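Local atomic coordinates of activator of Hsp90 ATPase homologue 1/2-like C-terminal domain-containing protein (PDB entry 2NN5), a protein that is of unknown function but belongs to the AHA1 family, resembling the C-terminal domain of activators of Hsp90 ATPase, and has a magnesium-binding site. Residues 34-39 / 177-182. Residues are numbered along the deposited sequence; the frame is centred on the assembly and turned at random. Where two conformers were deposited one is given.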
ATOM      1  N   GLN A  34      13.154   2.398  17.573  1.00 21.61           N
ATOM      2  CA  GLN A  34      13.748   2.534  16.238  0.60 21.01           C
ATOM      3  C   GLN A  34      12.894   2.067  15.047  1.00 19.28           C
ATOM      4  O   GLN A  34      13.263   2.332  13.904  1.00 18.76           O
ATOM      5  CB  GLN A  34      15.132   1.885  16.171  0.60 21.76           C
ATOM      6  CG  GLN A  34      16.094   2.405  17.260  0.60 24.10           C
ATOM      7  CD  GLN A  34      17.524   1.971  17.006  0.60 37.35           C
ATOM      8  OE1 GLN A  34      17.791   0.794  16.730  0.60 29.45           O
ATOM      9  NE2 GLN A  34      18.455   2.919  17.108  0.60 29.08           N
ATOM     10  N   THR A  35      11.749   1.424  15.335  1.00 17.56           N
ATOM     11  CA  THR A  35      10.836   0.957  14.288  1.00 15.45           C
ATOM     12  C   THR A  35       9.788   2.040  13.990  1.00 15.24           C
ATOM     13  O   THR A  35       9.191   2.629  14.897  1.00 15.89           O
ATOM     14  CB  THR A  35      10.100  -0.320  14.713  1.00 16.59           C
ATOM     15  OG1 THR A  35      11.075  -1.331  14.913  1.00 19.02           O
ATOM     16  CG2 THR A  35       9.142  -0.815  13.574  1.00 15.82           C
ATOM     17  N   ILE A  36       9.588   2.302  12.705  1.00 14.24           N
ATOM     18  CA  ILE A  36       8.580   3.288  12.274  1.00 13.70           C
ATOM     19  C   ILE A  36       7.319   2.534  11.897  1.00 13.24           C
ATOM     20  O   ILE A  36       7.385   1.487  11.220  1.00 14.17           O
ATOM     21  CB  ILE A  36       9.115   4.110  11.108  1.00 14.76           C
ATOM     22  CG1 ILE A  36      10.178   5.079  11.655  1.00 16.50           C
ATOM     23  CG2 ILE A  36       7.993   4.929  10.444  1.00 15.29           C
ATOM     24  CD1 ILE A  36      10.928   5.840  10.645  1.00 18.63           C
ATOM     25  N   TYR A  37       6.170   3.009  12.375  1.00 13.04           N
ATOM     26  CA  TYR A  37       4.861   2.492  11.974  1.00 12.68           C
ATOM     27  C   TYR A  37       4.140   3.555  11.158  1.00 12.25           C
ATOM     28  O   TYR A  37       4.102   4.735  11.548  1.00 15.07           O
ATOM     29  CB  TYR A  37       4.024   2.118  13.201  1.00 13.53           C
ATOM     30  CG  TYR A  37       4.671   1.005  14.029  1.00 14.61           C
ATOM     31  CD1 TYR A  37       5.607   1.297  15.043  1.00 16.46           C
ATOM     32  CD2 TYR A  37       4.391  -0.348  13.750  1.00 16.70           C
ATOM     33  CE1 TYR A  37       6.221   0.273  15.770  1.00 16.90           C
ATOM     34  CE2 TYR A  37       4.986  -1.374  14.467  1.00 16.58           C
ATOM     35  CZ  TYR A  37       5.910  -1.058  15.473  1.00 16.88           C
ATOM     36  OH  TYR A  37       6.454  -2.104  16.178  1.00 20.67           O
ATOM     37  N   PHE A  38       3.559   3.139  10.048  1.00 12.00           N
ATOM     38  CA  PHE A  38       2.872   4.061   9.158  1.00 11.26           C
ATOM     39  C   PHE A  38       1.468   3.522   8.927  1.00 11.33           C
ATOM     40  O   PHE A  38       1.284   2.300   8.761  1.00 12.06           O
ATOM     41  CB  PHE A  38       3.639   4.091   7.823  1.00 11.25           C
ATOM     42  CG  PHE A  38       2.862   4.770   6.673  1.00 11.43           C
ATOM     43  CD1 PHE A  38       2.498   6.125   6.752  1.00 12.70           C
ATOM     44  CD2 PHE A  38       2.560   4.066   5.516  1.00 13.05           C
ATOM     45  CE1 PHE A  38       1.828   6.752   5.704  1.00 12.29           C
ATOM     46  CE2 PHE A  38       1.846   4.687   4.426  1.00 13.53           C
ATOM     47  CZ  PHE A  38       1.495   6.020   4.539  1.00 12.05           C
ATOM     48  N   GLY A  39       0.495   4.418   8.895  1.00 11.87           N
ATOM     49  CA  GLY A  39      -0.896   4.047   8.584  1.00 11.69           C
ATOM     50  C   GLY A  39      -1.456   5.073   7.629  1.00 11.89           C
ATOM     51  O   GLY A  39      -1.102   6.270   7.671  1.00 13.14           O
ATOM     52  N   GLU A 177      10.292  14.552   5.698  1.00 11.41           N
ATOM     53  CA  GLU A 177      10.043  15.530   6.775  1.00 13.20           C
ATOM     54  C   GLU A 177       9.130  14.915   7.856  1.00 12.02           C
ATOM     55  O   GLU A 177       9.311  15.162   9.071  1.00 13.65           O
ATOM     56  CB  GLU A 177       9.389  16.808   6.206  1.00 15.32           C
ATOM     57  CG  GLU A 177      10.295  17.576   5.309  1.00 18.32           C
ATOM     58  CD  GLU A 177       9.532  18.630   4.490  1.00 31.30           C
ATOM     59  OE1 GLU A 177       8.254  18.575   4.355  1.00 31.17           O
ATOM     60  OE2 GLU A 177      10.227  19.520   3.974  1.00 30.59           O
ATOM     61  N   LYS A 178       8.149  14.100   7.433  1.00 12.04           N
ATOM     62  CA  LYS A 178       7.276  13.446   8.438  1.00 10.98           C
ATOM     63  C   LYS A 178       8.123  12.544   9.354  1.00 11.80           C
ATOM     64  O   LYS A 178       7.914  12.540  10.560  1.00 13.03           O
ATOM     65  CB  LYS A 178       6.192  12.591   7.748  1.00 10.92           C
ATOM     66  CG  LYS A 178       5.085  13.437   7.143  1.00 12.88           C
ATOM     67  CD  LYS A 178       4.149  13.986   8.270  1.00 12.91           C
ATOM     68  CE  LYS A 178       2.903  14.599   7.644  1.00 15.92           C
ATOM     69  NZ  LYS A 178       1.920  15.045   8.689  1.00 16.67           N
ATOM     70  N   LEU A 179       9.028  11.743   8.768  1.00 11.53           N
ATOM     71  CA  LEU A 179       9.800  10.799   9.594  1.00 12.26           C
ATOM     72  C   LEU A 179      10.846  11.517  10.458  1.00 12.78           C
ATOM     73  O   LEU A 179      11.118  11.120  11.589  1.00 14.33           O
ATOM     74  CB  LEU A 179      10.456   9.732   8.707  1.00 11.49           C
ATOM     75  CG  LEU A 179       9.558   8.831   7.884  1.00 14.67           C
ATOM     76  CD1 LEU A 179      10.279   7.561   7.430  1.00 15.15           C
ATOM     77  CD2 LEU A 179       8.312   8.495   8.652  1.00 15.38           C
ATOM     78  N   THR A 180      11.439  12.551   9.899  1.00 13.74           N
ATOM     79  CA  THR A 180      12.444  13.291  10.596  0.50 15.83           C
ATOM     80  C   THR A 180      11.807  13.925  11.858  1.00 15.51           C
ATOM     81  O   THR A 180      12.426  14.030  12.933  1.00 16.22           O
ATOM     82  CB  THR A 180      12.972  14.246   9.528  0.50 17.07           C
ATOM     83  OG1 THR A 180      14.143  13.677   8.923  0.50 19.23           O
ATOM     84  CG2 THR A 180      13.180  15.619  10.005  0.50 20.40           C
ATOM     85  N   ASN A 181      10.557  14.343  11.722  1.00 14.91           N
ATOM     86  CA  ASN A 181       9.876  14.927  12.858  1.00 16.15           C
ATOM     87  C   ASN A 181       9.669  13.948  14.010  1.00 14.82           C
ATOM     88  O   ASN A 181       9.517  14.359  15.181  1.00 17.20           O
ATOM     89  CB  ASN A 181       8.556  15.524  12.404  1.00 17.62           C
ATOM     90  CG  ASN A 181       8.100  16.626  13.316  1.00 22.17           C
ATOM     91  OD1 ASN A 181       7.219  16.415  14.104  1.00 24.99           O
ATOM     92  ND2 ASN A 181       8.741  17.787  13.243  1.00 25.19           N
ATOM     93  N   LEU A 182       9.687  12.635  13.722  1.00 15.37           N
ATOM     94  CA  LEU A 182       9.514  11.612  14.784  1.00 15.37           C
ATOM     95  C   LEU A 182      10.743  11.471  15.660  1.00 16.04           C
ATOM     96  O   LEU A 182      10.670  10.928  16.770  1.00 17.62           O
ATOM     97  CB  LEU A 182       9.277  10.224  14.160  1.00 15.99           C
ATOM     98  CG  LEU A 182       7.951  10.060  13.420  1.00 14.96           C
ATOM     99  CD1 LEU A 182       7.945   8.678  12.757  1.00 15.78           C
ATOM    100  CD2 LEU A 182       6.797  10.117  14.400  1.00 17.16           C
TER
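I36 meets L179 and L182 where helix 168-182 lies against the edge region of the antiparallel sheet. The fold is the helix-grip arrangement of the SRPBCC superfamily, its long helix 138-157 gripping the sheet, and the two segments join strand 35-44 to a further helix at the chain's end. The contact is small, burying 127 Å², and entirely apolar.

Its tight part is I36 against L179, both buried. I36 works with two branches: CD1 stops 3.7 Å from L179 CD1, while CG2 stands 4.0 Å from L179 CD2. Each isoleucine methyl thus faces a different methyl of the leucine fork, and the two side chains pass each other at a slant. With CG1 anti to the carbonyl carbon (chi1 -73°) and the next bond extended (chi2 173°), CD1 is carried out toward the helix. L179 does not start from a CB aimed straight at the strand; it is the forked end that closes the distance. F29 and H139 touch L179, and L31 and R138 touch I36, so strand 28-32 and helix 138-157 also pack around this pair.

One turn further along the helix the fit slackens. L182 is partly exposed, and although its CB points at the strand, its CD1 comes no nearer than 4.4 Å to I36 CG1. The helix face bearing E177, T180 and N181 is exposed on the outside of the molecule. Backbone bonding still ties the two leucines together, since L182 N donates to L179 O at 3.0 Å, and their side chains line up beside I36, with L179 CD2 4.1 Å from L182 CD1.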